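Local coordinates for protein 2-hydroxyisobutanoyl-CoA mutase large subunit (Aquincola tertiaricarbonis, PDB 4R3U) that forms, with a small cobalamin-binding subunit, the mutase that interconverts 2-hydroxyisobutyryl-CoA and (S)-3-hydroxybutyryl-CoA, at residues A[123-128]-A[171-176]; A[190-195]-A[542-547]; A[199-204]-A[242-247]. One frame throughout, in Å; residues are numbered along the deposited sequence.

In the fold
All three contacts lie on one side of the TIM-barrel domain that holds the acyl-CoA, here the thioester 2-hydroxyisobutyryl-CoA. Interaction 1 pairs strands 125-128 and 175-178. The chain then runs into helix 183-196, which meets helix 540-549 in interaction 2, about 18 Å away centre to centre. Next, loop 199-204 packs on the end of helix 226-243 in interaction 3, centred about 14 Å from the centre of interaction 1 and 13 Å from that of interaction 2, within whose long loop it is nested. A hydrogen bond from Asp200 N to Glu171 OE2 joins interactions 1 and 3, which line the thioester at its acyl-pantetheine part and its 3'-phosphate; interaction 2 is packing away from it.

Interaction 1. Residues A[123-128]-A[171-176]; sequences TGISTD and EKISVS. With 3KK (S-{(3R,5R,9R)-1-[(2R,3S,4R,5R)-5-(6-amino-9H-purin-9-yl)-4-hydroxy-3-(phosphonooxy)tetrahydrofuran-2-yl]-3,5,9-trihydroxy-8,8-dimethyl-3,5-dioxido-10,14-dioxo-2,4,6-trioxa-11,15-diaza-3lambda~5~,5lambda~5~-diphosphaheptadecan-17-yl} 2-hydroxy-2-methylpropanethioate), chain F.
Ile173 opens the contact by laying CG1 3.7 Å from Thr123 O, while its CG2 branch meets Ile125 CD1 at 3.9 Å. The two isoleucine side chains cross at about a right angle, and Ile118 of helix 107-119 packs against both. At Ser174 the backbone takes over: Ile125 N donates to Ser174 O over 3.0 Å in an almost straight bond (171°). The hydroxyl of Ser174 turns to Arg99, a residue that binds the CoA thioester. Val175 pairs with Ile125 in parallel register, their side chains running alongside each other in one direction, with Val175 CG1 3.8 Å from Ile125 CG2. These are neighbouring parallel strands of the TIM barrel, and the isoleucine-valine face is the one turned to the surrounding helices, whereas Ser126 and Ser176 look inward to the ligand. Ser176 N returns a bond to Ile125 O (2.8 Å). Ser176 O is gripped twice by Thr127, through OG1 at 3.0 Å and through a weak bond from N; OG1 lies anti to the carbonyl carbon of its own residue, which brings it round beside that N. With OG anti to its backbone N (chi1 -175°), Ser176 touches the pantetheine, OG standing 3.2 Å from C5P of the CoA thioester. One water joins Ser176 OG to Ser126 OG and also accepts from Thr127 N, tying the two strands together beside the pantetheine. Farther along the ligand, Asp128 OD2 is modelled doubtfully close to the substrate hydroxyl O3, and this aspartate is thought to be important for stereospecificity.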
# COMPACT_ATOMS: atom_id res chain seq x y z
N THR A 123 -19.21 -5.58 4.19
CA THR A 123 -20.08 -6.59 3.59
C THR A 123 -20.30 -7.83 4.47
O THR A 123 -21.04 -8.74 4.10
CB THR A 123 -19.60 -6.88 2.15
OG1 THR A 123 -18.25 -7.35 2.18
CG2 THR A 123 -19.67 -5.62 1.24
N GLY A 124 -19.67 -7.83 5.64
CA GLY A 124 -19.78 -8.89 6.65
C GLY A 124 -19.56 -8.34 8.04
O GLY A 124 -18.77 -7.42 8.20
N ILE A 125 -20.24 -8.88 9.04
CA ILE A 125 -20.09 -8.46 10.43
C ILE A 125 -19.05 -9.34 11.17
O ILE A 125 -19.07 -10.56 11.03
CB ILE A 125 -21.48 -8.44 11.13
CG1 ILE A 125 -22.22 -7.13 10.81
CG2 ILE A 125 -21.41 -8.70 12.66
CD1 ILE A 125 -23.71 -7.30 10.74
N SER A 126 -18.16 -8.71 11.95
CA SER A 126 -17.20 -9.39 12.80
C SER A 126 -17.38 -8.83 14.21
O SER A 126 -17.53 -7.62 14.37
CB SER A 126 -15.76 -9.21 12.31
OG SER A 126 -14.81 -9.79 13.20
N THR A 127 -17.40 -9.69 15.20
CA THR A 127 -17.62 -9.25 16.58
C THR A 127 -16.53 -9.78 17.51
O THR A 127 -16.27 -11.00 17.55
CB THR A 127 -19.01 -9.71 17.08
OG1 THR A 127 -19.96 -9.73 16.01
CG2 THR A 127 -19.50 -8.89 18.29
N ASP A 128 -15.89 -8.85 18.24
CA ASP A 128 -14.93 -9.13 19.31
C ASP A 128 -15.57 -8.88 20.64
O ASP A 128 -16.27 -7.89 20.83
CB ASP A 128 -13.62 -8.35 19.15
CG ASP A 128 -12.64 -9.17 18.33
OD1 ASP A 128 -13.10 -9.94 17.46
OD2 ASP A 128 -11.39 -8.97 18.51
N GLU A 171 -30.37 -13.13 7.73
CA GLU A 171 -30.50 -13.90 6.50
C GLU A 171 -29.90 -13.17 5.28
O GLU A 171 -29.64 -13.80 4.26
CB GLU A 171 -31.96 -14.16 6.20
CG GLU A 171 -32.57 -15.29 6.99
CD GLU A 171 -34.06 -15.36 6.70
OE1 GLU A 171 -34.61 -14.33 6.25
OE2 GLU A 171 -34.66 -16.44 6.91
N LYS A 172 -29.67 -11.84 5.38
CA LYS A 172 -29.11 -11.01 4.32
C LYS A 172 -27.63 -10.56 4.49
O LYS A 172 -27.03 -10.06 3.54
CB LYS A 172 -30.06 -9.86 4.02
CG LYS A 172 -31.28 -10.38 3.24
CD LYS A 172 -32.50 -9.51 3.29
CE LYS A 172 -33.73 -10.38 3.05
NZ LYS A 172 -34.16 -11.16 4.25
N ILE A 173 -27.05 -10.77 5.68
CA ILE A 173 -25.63 -10.46 5.95
C ILE A 173 -25.03 -11.57 6.82
O ILE A 173 -25.71 -12.07 7.73
CB ILE A 173 -25.40 -9.02 6.54
CG1 ILE A 173 -23.90 -8.59 6.47
CG2 ILE A 173 -25.97 -8.83 7.96
CD1 ILE A 173 -23.60 -7.05 6.63
N SER A 174 -23.75 -11.95 6.58
CA SER A 174 -23.09 -12.95 7.44
C SER A 174 -22.57 -12.28 8.74
O SER A 174 -22.12 -11.13 8.71
CB SER A 174 -21.96 -13.68 6.72
OG SER A 174 -20.93 -12.80 6.30
N VAL A 175 -22.68 -13.02 9.85
CA VAL A 175 -22.28 -12.60 11.19
C VAL A 175 -21.25 -13.54 11.83
O VAL A 175 -21.58 -14.67 12.21
CB VAL A 175 -23.51 -12.36 12.13
CG1 VAL A 175 -23.07 -11.95 13.54
CG2 VAL A 175 -24.48 -11.34 11.54
N SER A 176 -20.02 -13.01 12.02
CA SER A 176 -18.88 -13.66 12.66
C SER A 176 -18.76 -13.26 14.15
O SER A 176 -18.91 -12.08 14.51
CB SER A 176 -17.58 -13.30 11.93
OG SER A 176 -16.48 -14.02 12.47
C4 3KK F . -8.86 -11.65 18.66
C3 3KK F . -8.90 -11.16 17.22
C2 3KK F . -7.48 -10.87 16.72
O3 3KK F . -9.66 -9.97 17.19
C1 3KK F . -9.56 -12.18 16.27
O1 3KK F . -9.35 -13.39 16.36
S1P 3KK F . -10.62 -11.43 15.08
C2P 3KK F . -11.28 -12.85 14.16
C3P 3KK F . -12.43 -12.41 13.29
N4P 3KK F . -12.85 -13.56 12.50
C5P 3KK F . -13.50 -13.43 11.34
O5P 3KK F . -13.81 -12.35 10.83
C6P 3KK F . -13.83 -14.78 10.69
C7P 3KK F . -14.68 -14.62 9.43
N8P 3KK F . -14.88 -15.92 8.79
C9P 3KK F . -15.76 -16.07 7.78
O9P 3KK F . -16.45 -15.14 7.37
CAP 3KK F . -15.94 -17.52 7.24
OAP 3KK F . -15.86 -18.50 8.29
CBP 3KK F . -15.14 -17.88 5.95
CDP 3KK F . -15.60 -19.25 5.42
CEP 3KK F . -13.63 -17.98 6.23
CCP 3KK F . -15.39 -16.86 4.82
O6A 3KK F . -16.81 -16.72 4.64
P2A 3KK F . -17.51 -15.51 3.89
O4A 3KK F . -16.88 -14.24 4.30
O5A 3KK F . -18.97 -15.67 4.07
O3A 3KK F . -17.06 -15.81 2.36
P1A 3KK F . -17.51 -17.08 1.42
O1A 3KK F . -18.07 -18.21 2.21
O2A 3KK F . -16.40 -17.35 0.50
O5B 3KK F . -18.68 -16.30 0.59
C5B 3KK F . -20.06 -16.27 0.99
C4B 3KK F . -20.94 -16.94 -0.09
O4B 3KK F . -20.61 -16.46 -1.43
C3B 3KK F . -20.74 -18.45 -0.10
O3B 3KK F . -22.02 -19.07 -0.37
P3B 3KK F . -22.85 -19.92 0.72
O8A 3KK F . -21.91 -21.02 1.04
O7A 3KK F . -23.10 -18.94 1.79
O9A 3KK F . -24.05 -20.32 -0.05
C2B 3KK F . -19.78 -18.67 -1.25
O2B 3KK F . -19.90 -19.98 -1.81
C1B 3KK F . -20.19 -17.60 -2.23
N9A 3KK F . -19.08 -17.17 -3.12
C8A 3KK F . -17.93 -16.57 -2.80
N7A 3KK F . -17.23 -16.38 -3.92
C5A 3KK F . -17.95 -16.85 -4.94
C4A 3KK F . -19.11 -17.33 -4.44
N3A 3KK F . -20.05 -17.88 -5.25
C2A 3KK F . -19.86 -17.94 -6.65
N1A 3KK F . -18.63 -17.41 -7.13
C6A 3KK F . -17.71 -16.90 -6.27
N6A 3KK F . -16.55 -16.41 -6.71
O HOH W 1 -15.65 -12.07 14.42

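Interaction 2. Residues A[190-195]-A[542-547]; sequences YVALGE and LTIELV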
# COMPACT_ATOMS: atom_id res chain seq x y z
N TYR A 190 -27.31 -17.49 19.05
CA TYR A 190 -27.52 -17.10 17.67
C TYR A 190 -28.70 -17.87 17.06
O TYR A 190 -29.57 -17.26 16.43
CB TYR A 190 -26.24 -17.29 16.84
CG TYR A 190 -26.24 -16.53 15.53
CD1 TYR A 190 -26.04 -15.15 15.50
CD2 TYR A 190 -26.39 -17.20 14.32
CE1 TYR A 190 -26.00 -14.45 14.28
CE2 TYR A 190 -26.36 -16.51 13.10
CZ TYR A 190 -26.17 -15.13 13.08
OH TYR A 190 -26.13 -14.46 11.88
N VAL A 191 -28.73 -19.21 17.31
CA VAL A 191 -29.78 -20.11 16.84
C VAL A 191 -31.11 -19.72 17.45
O VAL A 191 -32.09 -19.54 16.72
CB VAL A 191 -29.41 -21.62 17.04
CG1 VAL A 191 -30.60 -22.54 16.77
CG2 VAL A 191 -28.23 -22.00 16.14
N ALA A 192 -31.15 -19.52 18.79
CA ALA A 192 -32.32 -19.07 19.54
C ALA A 192 -32.85 -17.74 18.98
O ALA A 192 -34.06 -17.61 18.81
CB ALA A 192 -31.98 -18.92 21.01
N LEU A 193 -31.95 -16.78 18.64
CA LEU A 193 -32.30 -15.48 18.06
C LEU A 193 -32.94 -15.64 16.65
O LEU A 193 -33.97 -15.01 16.38
CB LEU A 193 -31.07 -14.53 18.01
CG LEU A 193 -31.27 -13.13 17.39
CD1 LEU A 193 -32.24 -12.28 18.19
CD2 LEU A 193 -29.98 -12.40 17.27
N GLY A 194 -32.33 -16.47 15.81
CA GLY A 194 -32.80 -16.78 14.47
C GLY A 194 -34.18 -17.37 14.47
O GLY A 194 -35.02 -16.98 13.65
N GLU A 195 -34.45 -18.28 15.43
CA GLU A 195 -35.75 -18.92 15.62
C GLU A 195 -36.80 -17.88 16.05
O GLU A 195 -37.87 -17.80 15.43
CB GLU A 195 -35.66 -20.08 16.64
CG GLU A 195 -35.06 -21.34 16.05
CD GLU A 195 -34.75 -22.50 16.99
OE1 GLU A 195 -34.81 -23.66 16.53
OE2 GLU A 195 -34.39 -22.24 18.16
N LEU A 542 -29.72 -28.64 24.13
CA LEU A 542 -30.07 -28.20 25.48
C LEU A 542 -29.56 -26.82 25.83
O LEU A 542 -30.23 -26.12 26.59
CB LEU A 542 -29.68 -29.25 26.54
CG LEU A 542 -30.32 -29.17 27.91
CD1 LEU A 542 -31.82 -29.00 27.84
CD2 LEU A 542 -30.00 -30.39 28.67
N THR A 543 -28.37 -26.42 25.30
CA THR A 543 -27.80 -25.08 25.51
C THR A 543 -28.73 -24.05 24.80
O THR A 543 -28.93 -22.95 25.33
CB THR A 543 -26.34 -24.99 25.04
OG1 THR A 543 -25.60 -26.10 25.52
CG2 THR A 543 -25.66 -23.70 25.50
N ILE A 544 -29.32 -24.42 23.62
CA ILE A 544 -30.30 -23.59 22.90
C ILE A 544 -31.54 -23.37 23.81
O ILE A 544 -31.97 -22.22 23.97
CB ILE A 544 -30.66 -24.10 21.46
CG1 ILE A 544 -29.41 -24.19 20.55
CG2 ILE A 544 -31.71 -23.19 20.78
CD1 ILE A 544 -29.54 -25.15 19.36
N GLU A 545 -32.05 -24.43 24.47
CA GLU A 545 -33.19 -24.32 25.38
C GLU A 545 -32.88 -23.48 26.62
O GLU A 545 -33.70 -22.65 27.04
CB GLU A 545 -33.74 -25.69 25.75
CG GLU A 545 -34.58 -26.32 24.64
CD GLU A 545 -35.66 -25.42 24.05
OE1 GLU A 545 -36.53 -24.97 24.82
OE2 GLU A 545 -35.58 -25.12 22.83
N LEU A 546 -31.66 -23.63 27.14
CA LEU A 546 -31.17 -22.90 28.30
C LEU A 546 -31.13 -21.39 28.08
O LEU A 546 -31.76 -20.65 28.84
CB LEU A 546 -29.79 -23.42 28.72
CG LEU A 546 -29.78 -24.63 29.66
CD1 LEU A 546 -28.43 -25.33 29.62
CD2 LEU A 546 -30.16 -24.23 31.08
N VAL A 547 -30.38 -20.92 27.06
CA VAL A 547 -30.28 -19.49 26.68
C VAL A 547 -31.68 -18.85 26.45
O VAL A 547 -31.93 -17.74 26.95
CB VAL A 547 -29.27 -19.21 25.53
CG1 VAL A 547 -27.88 -19.74 25.88
CG2 VAL A 547 -29.73 -19.76 24.18
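Ile544 is the knob of this contact, reaching from helix 540-549 into a hole formed by Ala188, Val191, Ala192 and Glu195 of helix 183-196. The latter follows strand 175-178 as one of the outer helices of the TIM barrel, so the contact joins the barrel's outer helical layer to a helix from the far C-terminal part of the chain. The short segments cross at -66° with their axes 9.2 Å apart, and CA of Ala192 and CA of Ile544 come within 6.0 Å of each other. That close approach is consistent with Ala192 putting only a methyl group between the two backbones.

The apolar contacts divide between the branches of Ile544. Its CD1 meets Val191 CG1 at 3.8 Å, the two side chains crossing obliquely. CG2, anti to the backbone N of Ile544, goes the other way and rests 4.3 Å from Ala192 CB. Val547, one turn on, adds CG2 against the same methyl, 4.0 Å from Ala192 CB. Met189, earlier on helix 183-196, extends this packing toward Val547.

The polar part sits at the margin. Glu195 stretches out beyond CG to cross Ile544 at about a right angle, and its carboxylate is held by a salt bridge from OE2 to Lys548, just past the segment 542-547. Glu545 makes a weak, long ion pair with the same lysine, whose positive charge probably eases the repulsion between the two carboxylates. The same Glu195 OE2 lies 3.9 Å from Ile544 CG2.

Interaction 3. Residues A[199-204]-A[242-247]; sequences YDLNKL and KNLKRY. With 3KK (S-{(3R,5R,9R)-1-[(2R,3S,4R,5R)-5-(6-amino-9H-purin-9-yl)-4-hydroxy-3-(phosphonooxy)tetrahydrofuran-2-yl]-3,5,9-trihydroxy-8,8-dimethyl-3,5-dioxido-10,14-dioxo-2,4,6-trioxa-11,15-diaza-3lambda~5~,5lambda~5~-diphosphaheptadecan-17-yl} 2-hydroxy-2-methylpropanethioate), chain F.
Arg246 and Lys203 meet through a guanidinium that also holds the 3'-phosphate of the CoA thioester. Arg246 NE donates to O7A of the thioester at 2.8 Å and to O9A over a longer 3.3 Å, while NH2 also donates to O7A, so two donors converge on one phosphate oxygen. The phosphorus P3B lies in the guanidinium plane at its edge. These bonds orient the group; the weak one that Arg246 NH1 sends to Lys203 O (3.0 Å, 121°) can add little. The site is one end of the CoA-binding surface of the TIM barrel: the loop 199-204 leads into strand 206-208, and the type I beta turn 244-247 that follows helix 226-243 into strand 247-248. An alanine in place of Arg246 would probably leave the 3'-phosphate without these charged donors and Lys203 O without its bond from NH1.

Nearby, the Asn202 side chain ties the loop to the turn. Lys245 N donates to Asn202 OD1 at 3.2 Å, nearly straight (174°) and in the carbonyl plane, on a lone pair. Asn202 is itself steadied by an Asx turn, in which its backbone N donates to Asp200 OD1 from above the carboxylate plane. A water gives hydrogen bonds to Leu201 O and Leu204 O and accepts one from Arg246 N, bridging loop and turn.

Packing spreads outward from there. Lys245 bends at chi3 (-93°) and slants across Asn202, with CE 3.6 Å from Asn202 CG. Arg246 CG rests against Asn202 O, and Leu204 O lies at the edge of the Tyr247 ring, in its plane. On the flank facing helix 183-196, Leu244 CD2 meets Leu201 CB at 3.8 Å.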
# COMPACT_ATOMS: atom_id res chain seq x y z
N TYR A 199 -36.55 -16.70 11.16
CA TYR A 199 -35.62 -16.96 10.06
C TYR A 199 -35.50 -18.47 9.83
O TYR A 199 -35.72 -19.26 10.75
CB TYR A 199 -34.20 -16.42 10.37
CG TYR A 199 -34.01 -14.92 10.54
CD1 TYR A 199 -34.75 -14.01 9.78
CD2 TYR A 199 -33.01 -14.41 11.37
CE1 TYR A 199 -34.52 -12.63 9.88
CE2 TYR A 199 -32.79 -13.04 11.48
CZ TYR A 199 -33.54 -12.15 10.72
OH TYR A 199 -33.31 -10.80 10.85
N ASP A 200 -35.10 -18.86 8.61
CA ASP A 200 -34.76 -20.23 8.23
C ASP A 200 -33.29 -20.39 8.69
O ASP A 200 -32.42 -19.58 8.32
CB ASP A 200 -34.92 -20.42 6.71
CG ASP A 200 -34.59 -21.80 6.14
OD1 ASP A 200 -34.11 -22.66 6.90
OD2 ASP A 200 -34.74 -21.98 4.91
N LEU A 201 -33.04 -21.39 9.56
CA LEU A 201 -31.71 -21.63 10.12
C LEU A 201 -30.68 -21.95 9.06
O LEU A 201 -29.55 -21.49 9.15
CB LEU A 201 -31.72 -22.71 11.21
CG LEU A 201 -32.58 -22.48 12.46
CD1 LEU A 201 -32.40 -23.60 13.41
CD2 LEU A 201 -32.21 -21.17 13.18
N ASN A 202 -31.10 -22.71 8.03
CA ASN A 202 -30.27 -23.12 6.90
C ASN A 202 -29.88 -21.96 5.97
O ASN A 202 -29.06 -22.15 5.07
CB ASN A 202 -30.90 -24.30 6.16
CG ASN A 202 -30.98 -25.53 7.03
OD1 ASN A 202 -29.99 -26.00 7.61
ND2 ASN A 202 -32.19 -26.06 7.17
N LYS A 203 -30.43 -20.75 6.23
CA LYS A 203 -30.14 -19.51 5.48
C LYS A 203 -29.19 -18.59 6.29
O LYS A 203 -28.77 -17.55 5.78
CB LYS A 203 -31.44 -18.74 5.17
CG LYS A 203 -32.32 -19.33 4.08
CD LYS A 203 -33.47 -18.36 3.78
CE LYS A 203 -34.74 -19.02 3.28
NZ LYS A 203 -35.94 -18.23 3.69
N LEU A 204 -28.87 -18.97 7.54
CA LEU A 204 -28.00 -18.16 8.39
C LEU A 204 -26.53 -18.37 8.07
O LEU A 204 -26.00 -19.45 8.29
CB LEU A 204 -28.28 -18.36 9.89
CG LEU A 204 -29.71 -18.18 10.38
CD1 LEU A 204 -29.78 -18.39 11.88
CD2 LEU A 204 -30.30 -16.81 9.97
N LYS A 242 -25.53 -30.85 10.65
CA LYS A 242 -26.88 -31.39 10.57
C LYS A 242 -28.00 -30.33 10.67
O LYS A 242 -29.11 -30.62 10.23
CB LYS A 242 -27.07 -32.50 11.64
CG LYS A 242 -26.23 -33.78 11.42
CD LYS A 242 -27.05 -34.87 10.71
CE LYS A 242 -26.52 -36.26 10.95
NZ LYS A 242 -27.47 -37.31 10.48
N ASN A 243 -27.73 -29.13 11.22
CA ASN A 243 -28.77 -28.11 11.44
C ASN A 243 -28.55 -26.74 10.78
O ASN A 243 -29.53 -26.00 10.63
CB ASN A 243 -29.04 -27.93 12.93
CG ASN A 243 -29.60 -29.16 13.60
OD1 ASN A 243 -30.83 -29.38 13.61
ND2 ASN A 243 -28.71 -29.98 14.15
N LEU A 244 -27.30 -26.39 10.44
CA LEU A 244 -26.99 -25.07 9.88
C LEU A 244 -26.16 -25.14 8.58
O LEU A 244 -24.94 -24.90 8.59
CB LEU A 244 -26.28 -24.19 10.94
CG LEU A 244 -26.89 -24.06 12.33
CD1 LEU A 244 -25.85 -23.61 13.31
CD2 LEU A 244 -28.07 -23.12 12.32
N LYS A 245 -26.85 -25.42 7.47
CA LYS A 245 -26.29 -25.57 6.12
C LYS A 245 -25.33 -24.48 5.64
O LYS A 245 -24.32 -24.81 5.00
CB LYS A 245 -27.40 -25.82 5.08
CG LYS A 245 -28.00 -27.23 5.16
CD LYS A 245 -28.76 -27.61 3.88
CE LYS A 245 -30.25 -27.31 3.93
NZ LYS A 245 -31.03 -28.15 2.97
N ARG A 246 -25.63 -23.19 5.93
CA ARG A 246 -24.80 -22.07 5.47
C ARG A 246 -23.82 -21.52 6.54
O ARG A 246 -23.09 -20.56 6.27
CB ARG A 246 -25.67 -20.97 4.88
CG ARG A 246 -26.12 -21.27 3.48
CD ARG A 246 -26.82 -20.09 2.85
NE ARG A 246 -25.87 -19.11 2.36
CZ ARG A 246 -25.95 -17.80 2.62
NH1 ARG A 246 -26.97 -17.33 3.33
NH2 ARG A 246 -25.02 -16.97 2.16
N TYR A 247 -23.80 -22.15 7.73
CA TYR A 247 -22.95 -21.75 8.86
C TYR A 247 -21.57 -22.43 8.89
O TYR A 247 -21.45 -23.62 8.59
CB TYR A 247 -23.69 -21.97 10.19
CG TYR A 247 -23.21 -21.04 11.28
CD1 TYR A 247 -23.76 -19.78 11.44
CD2 TYR A 247 -22.20 -21.43 12.16
CE1 TYR A 247 -23.34 -18.92 12.46
CE2 TYR A 247 -21.76 -20.58 13.17
CZ TYR A 247 -22.32 -19.32 13.31
OH TYR A 247 -21.89 -18.48 14.31
C4 3KK F . -8.86 -11.65 18.66
C3 3KK F . -8.90 -11.16 17.22
C2 3KK F . -7.48 -10.87 16.72
O3 3KK F . -9.66 -9.97 17.19
C1 3KK F . -9.56 -12.18 16.27
O1 3KK F . -9.35 -13.39 16.36
S1P 3KK F . -10.62 -11.43 15.08
C2P 3KK F . -11.28 -12.85 14.16
C3P 3KK F . -12.43 -12.41 13.29
N4P 3KK F . -12.85 -13.56 12.50
C5P 3KK F . -13.50 -13.43 11.34
O5P 3KK F . -13.81 -12.35 10.83
C6P 3KK F . -13.83 -14.78 10.69
C7P 3KK F . -14.68 -14.62 9.43
N8P 3KK F . -14.88 -15.92 8.79
C9P 3KK F . -15.76 -16.07 7.78
O9P 3KK F . -16.45 -15.14 7.37
CAP 3KK F . -15.94 -17.52 7.24
OAP 3KK F . -15.86 -18.50 8.29
CBP 3KK F . -15.14 -17.88 5.95
CDP 3KK F . -15.60 -19.25 5.42
CEP 3KK F . -13.63 -17.98 6.23
CCP 3KK F . -15.39 -16.86 4.82
O6A 3KK F . -16.81 -16.72 4.64
P2A 3KK F . -17.51 -15.51 3.89
O4A 3KK F . -16.88 -14.24 4.30
O5A 3KK F . -18.97 -15.67 4.07
O3A 3KK F . -17.06 -15.81 2.36
P1A 3KK F . -17.51 -17.08 1.42
O1A 3KK F . -18.07 -18.21 2.21
O2A 3KK F . -16.40 -17.35 0.50
O5B 3KK F . -18.68 -16.30 0.59
C5B 3KK F . -20.06 -16.27 0.99
C4B 3KK F . -20.94 -16.94 -0.09
O4B 3KK F . -20.61 -16.46 -1.43
C3B 3KK F . -20.74 -18.45 -0.10
O3B 3KK F . -22.02 -19.07 -0.37
P3B 3KK F . -22.85 -19.92 0.72
O8A 3KK F . -21.91 -21.02 1.04
O7A 3KK F . -23.10 -18.94 1.79
O9A 3KK F . -24.05 -20.32 -0.05
C2B 3KK F . -19.78 -18.67 -1.25
O2B 3KK F . -19.90 -19.98 -1.81
C1B 3KK F . -20.19 -17.60 -2.23
N9A 3KK F . -19.08 -17.17 -3.12
C8A 3KK F . -17.93 -16.57 -2.80
N7A 3KK F . -17.23 -16.38 -3.92
C5A 3KK F . -17.95 -16.85 -4.94
C4A 3KK F . -19.11 -17.33 -4.44
N3A 3KK F . -20.05 -17.88 -5.25
C2A 3KK F . -19.86 -17.94 -6.65
N1A 3KK F . -18.63 -17.41 -7.13
C6A 3KK F . -17.71 -16.90 -6.27
N6A 3KK F . -16.55 -16.41 -6.71
O HOH W 2 -26.95 -22.07 8.09